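Local coordinates for protein precorrin-8x Methyl Mutase (Thermus thermophilus, PDB 1V9C) that probably catalyses the methyl-migrating isomerisation of precorrin-8X on the pathway to adenosylcobalamin, at residues Gly79-Pro82 with Glu83-Arg86; Val92-Leu95 with Leu96-Pro99. One frame throughout, in Å; residues are numbered along the deposited sequence.

Interaction 1 of 2, residues Gly79-Pro82 with Glu83-Arg86; sequences GLNP and ERLR
Asn81 and Arg84 meet where helix 82-88 begins, their side chains crossing at about a right angle. The amide oxygen OD1 of Asn81 lies 3.0 Å from Arg84 CG and almost as close to CD, so it rests on the aliphatic part of the arginine; the amide and guanidinium planes stand 58° apart. Asn81 sends CG away from its own backbone N (chi1 -176°), which swings OD1 back over the first turn, 3.3 Å from Glu83 CB. Its backbone carbonyl is gripped twice: Leu85 N reaches Asn81 O at 2.9 Å, nearly in line with the C=O bond, whereas Arg84 N, also at 2.9 Å from Asn81 O, comes in from above the carbonyl plane. One residue on, Arg86 N donates to Pro82 O at 3.0 Å. On the apolar side Leu80 CB packs on Leu85 CD1 at 4.2 Å. At the solvent side Arg86 NH2 lies 3.1 Å from Glu83 OE2, well out of the guanidinium plane, a pairing of charges alone. Farther out, His198 of helix 190-205 hydrogen-bonds Asn81 N, and Arg84 NE forms a salt bridge to a bound sulfate. With asparagine at the N-cap and proline as first helical residue, this is a classic helix start, entered by the short linker from helix 74-79.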
loop_
_atom_site.group_PDB
_atom_site.type_symbol
_atom_site.label_atom_id
_atom_site.label_comp_id
_atom_site.label_asym_id
_atom_site.label_seq_id
_atom_site.Cartn_x
_atom_site.Cartn_y
_atom_site.Cartn_z
ATOM N N GLY B 79 -2.910 -7.179 1.322
ATOM C CA GLY B 79 -3.797 -6.236 0.671
ATOM C C GLY B 79 -4.848 -6.948 -0.157
ATOM O O GLY B 79 -5.997 -6.517 -0.230
ATOM N N LEU B 80 -4.471 -8.056 -0.785
ATOM C CA LEU B 80 -5.431 -8.780 -1.597
ATOM C C LEU B 80 -6.664 -9.201 -0.795
ATOM O O LEU B 80 -6.582 -9.480 0.394
ATOM C CB LEU B 80 -4.760 -9.984 -2.241
ATOM C CG LEU B 80 -3.689 -9.514 -3.218
ATOM C CD1 LEU B 80 -2.726 -10.641 -3.491
ATOM C CD2 LEU B 80 -4.338 -9.008 -4.477
ATOM N N ASN B 81 -7.803 -9.233 -1.473
ATOM C CA ASN B 81 -9.073 -9.581 -0.872
ATOM C C ASN B 81 -9.313 -11.103 -0.915
ATOM O O ASN B 81 -9.400 -11.686 -1.992
ATOM C CB ASN B 81 -10.180 -8.865 -1.639
ATOM C CG ASN B 81 -11.555 -9.081 -1.035
ATOM O OD1 ASN B 81 -12.463 -9.562 -1.701
ATOM N ND2 ASN B 81 -11.712 -8.713 0.220
ATOM N N PRO B 82 -9.447 -11.750 0.259
ATOM C CA PRO B 82 -9.676 -13.201 0.349
ATOM C C PRO B 82 -10.847 -13.685 -0.500
ATOM O O PRO B 82 -10.741 -14.696 -1.197
ATOM C CB PRO B 82 -9.900 -13.427 1.846
ATOM C CG PRO B 82 -9.063 -12.355 2.481
ATOM C CD PRO B 82 -9.337 -11.149 1.604
ATOM N N GLU B 83 -11.958 -12.957 -0.443
ATOM C CA GLU B 83 -13.159 -13.278 -1.218
ATOM C C GLU B 83 -12.881 -13.250 -2.720
ATOM O O GLU B 83 -13.520 -13.952 -3.496
ATOM C CB GLU B 83 -14.267 -12.261 -0.923
ATOM C CG GLU B 83 -14.399 -11.907 0.542
ATOM C CD GLU B 83 -15.144 -12.962 1.316
ATOM O OE1 GLU B 83 -15.011 -12.997 2.560
ATOM O OE2 GLU B 83 -15.871 -13.751 0.671
ATOM N N ARG B 84 -11.936 -12.421 -3.139
ATOM C CA ARG B 84 -11.640 -12.322 -4.561
ATOM C C ARG B 84 -10.641 -13.391 -4.974
ATOM O O ARG B 84 -10.705 -13.928 -6.070
ATOM C CB ARG B 84 -11.153 -10.906 -4.882
ATOM C CG ARG B 84 -12.281 -9.881 -4.693
ATOM C CD ARG B 84 -11.774 -8.468 -4.510
ATOM N NE ARG B 84 -12.873 -7.524 -4.316
ATOM C CZ ARG B 84 -12.721 -6.268 -3.904
ATOM N NH1 ARG B 84 -11.512 -5.796 -3.635
ATOM N NH2 ARG B 84 -13.776 -5.476 -3.772
ATOM N N LEU B 85 -9.717 -13.703 -4.083
ATOM C CA LEU B 85 -8.762 -14.747 -4.365
ATOM C C LEU B 85 -9.565 -16.061 -4.536
ATOM O O LEU B 85 -9.215 -16.907 -5.353
ATOM C CB LEU B 85 -7.762 -14.863 -3.207
ATOM C CG LEU B 85 -6.736 -13.730 -3.059
ATOM C CD1 LEU B 85 -5.694 -14.122 -2.035
ATOM C CD2 LEU B 85 -6.067 -13.427 -4.388
ATOM N N ARG B 86 -10.667 -16.182 -3.796
ATOM C CA ARG B 86 -11.525 -17.361 -3.826
ATOM C C ARG B 86 -12.213 -17.656 -5.155
ATOM O O ARG B 86 -12.474 -18.810 -5.466
ATOM C CB ARG B 86 -12.590 -17.257 -2.723
ATOM C CG ARG B 86 -13.393 -18.547 -2.486
ATOM C CD ARG B 86 -14.614 -18.277 -1.615
ATOM N NE ARG B 86 -14.276 -17.620 -0.357
ATOM C CZ ARG B 86 -15.179 -17.075 0.456
ATOM N NH1 ARG B 86 -16.463 -17.122 0.135
ATOM N NH2 ARG B 86 -14.804 -16.463 1.573
#

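Interaction 2 of 2, residues Val92-Leu95 with Leu96-Pro99; sequences VVEL and LAHP
A type I beta turn, Leu95 to His98, carries the chain from the end of strand 92-94 into helix 99-107, with Glu94 and His98 meeting across it. The turn is closed by His98 N, which donates to Leu95 O at 2.8 Å; the donor sits well above the carbonyl plane. Glu94 reaches along the turn to Ala97: its chain bends at chi2 (57°), bringing OE1 to 3.1 Å from Ala97 N in a weak hydrogen bond whose N-H...O angle is only 127°. The same OE1 lies 3.3 Å from Ala97 CB, and Glu94 CG also packs against that methyl. Replacing Glu94 by an alanine would probably leave Ala97 N without this carboxylate acceptor and uncover one side of the Ala97 methyl. His98 points CB back at the strand end, 3.3 Å from Glu94 O, an oxygen that also lies near the plane of the imidazole at its edge. CD2 on that edge touches Val93 CG1 at 4.2 Å. His98 is also the N-cap of the following helix: ND1 makes a weak hydrogen bond to Glu100 N, and its ring meets Tyr119 of helix 112-122 with planes at about 45°. Strand 92-94 lies at one margin of this chain's sheet, paired in parallel with strand 69-71 through backbone bonds from Val93 and Leu95; Leu95 packs on Leu70 of that strand and, with Leu96, on Ala116 of helix 112-122.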
loop_
_atom_site.group_PDB
_atom_site.type_symbol
_atom_site.label_atom_id
_atom_site.label_comp_id
_atom_site.label_asym_id
_atom_site.label_seq_id
_atom_site.Cartn_x
_atom_site.Cartn_y
_atom_site.Cartn_z
ATOM N N VAL B 92 -1.477 -17.219 -3.174
ATOM C CA VAL B 92 -0.556 -16.109 -3.077
ATOM C C VAL B 92 0.696 -16.553 -2.348
ATOM O O VAL B 92 0.624 -17.169 -1.300
ATOM C CB VAL B 92 -1.151 -14.911 -2.286
ATOM C CG1 VAL B 92 -0.188 -13.736 -2.352
ATOM C CG2 VAL B 92 -2.523 -14.525 -2.843
ATOM N N VAL B 93 1.851 -16.230 -2.904
ATOM C CA VAL B 93 3.101 -16.581 -2.256
ATOM C C VAL B 93 3.998 -15.354 -2.120
ATOM O O VAL B 93 4.384 -14.736 -3.113
ATOM C CB VAL B 93 3.845 -17.679 -3.035
ATOM C CG1 VAL B 93 5.214 -17.917 -2.410
ATOM C CG2 VAL B 93 3.028 -18.961 -2.999
ATOM N N GLU B 94 4.293 -15.004 -0.871
ATOM C CA GLU B 94 5.152 -13.879 -0.540
ATOM C C GLU B 94 6.582 -14.419 -0.462
ATOM O O GLU B 94 6.954 -15.104 0.495
ATOM C CB GLU B 94 4.709 -13.267 0.797
ATOM C CG GLU B 94 5.789 -12.498 1.565
ATOM C CD GLU B 94 6.417 -11.370 0.772
ATOM O OE1 GLU B 94 7.312 -10.684 1.317
ATOM O OE2 GLU B 94 6.018 -11.166 -0.393
ATOM N N LEU B 95 7.376 -14.102 -1.476
ATOM C CA LEU B 95 8.748 -14.587 -1.559
ATOM C C LEU B 95 9.803 -13.945 -0.652
ATOM O O LEU B 95 10.466 -14.650 0.110
ATOM C CB LEU B 95 9.213 -14.531 -3.019
ATOM C CG LEU B 95 8.421 -15.389 -4.015
ATOM C CD1 LEU B 95 8.940 -15.176 -5.432
ATOM C CD2 LEU B 95 8.535 -16.852 -3.631
ATOM N N LEU B 96 9.964 -12.626 -0.724
ATOM C CA LEU B 96 10.970 -11.929 0.083
ATOM C C LEU B 96 10.936 -12.173 1.587
ATOM O O LEU B 96 11.974 -12.131 2.247
ATOM C CB LEU B 96 10.920 -10.422 -0.182
ATOM C CG LEU B 96 11.431 -9.995 -1.556
ATOM C CD1 LEU B 96 11.452 -8.479 -1.623
ATOM C CD2 LEU B 96 12.831 -10.543 -1.797
ATOM N N ALA B 97 9.754 -12.421 2.137
ATOM C CA ALA B 97 9.646 -12.674 3.567
ATOM C C ALA B 97 9.490 -14.167 3.826
ATOM O O ALA B 97 9.301 -14.584 4.964
ATOM C CB ALA B 97 8.461 -11.915 4.148
ATOM N N HIS B 98 9.569 -14.963 2.762
ATOM C CA HIS B 98 9.431 -16.415 2.861
ATOM C C HIS B 98 10.540 -17.010 3.739
ATOM O O HIS B 98 11.698 -16.590 3.664
ATOM C CB HIS B 98 9.481 -17.029 1.461
ATOM C CG HIS B 98 8.911 -18.410 1.383
ATOM N ND1 HIS B 98 9.402 -19.462 2.123
ATOM C CD2 HIS B 98 7.894 -18.912 0.642
ATOM C CE1 HIS B 98 8.714 -20.554 1.842
ATOM N NE2 HIS B 98 7.793 -20.249 0.945
ATOM N N PRO B 99 10.193 -17.995 4.587
ATOM C CA PRO B 99 11.134 -18.663 5.493
ATOM C C PRO B 99 12.389 -19.213 4.815
ATOM O O PRO B 99 13.505 -18.798 5.134
ATOM C CB PRO B 99 10.286 -19.771 6.111
ATOM C CG PRO B 99 8.931 -19.164 6.145
ATOM C CD PRO B 99 8.833 -18.526 4.779
#

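Interactions 1 and 2 lie in series along the chain, helix 82-88 being followed by strand 92-94, with their centres about 17 Å apart. They nevertheless touch through one valine: Val92 CG2 packs 3.3 Å from Leu85 CD1 and 3.9 Å from Leu80 CD1, so the leucines on either side of the helix start pack on the first residue of the strand. Each contact contains a helix N-cap, Asn81 before helix 82-88 and His98 before helix 99-107, so strand 92-94 runs between two capped helices in the doubly wound fold. The sulfate belongs to interaction 1, at Arg84; it probably came from the crystallisation liquor, though it may mark an anion-binding pocket.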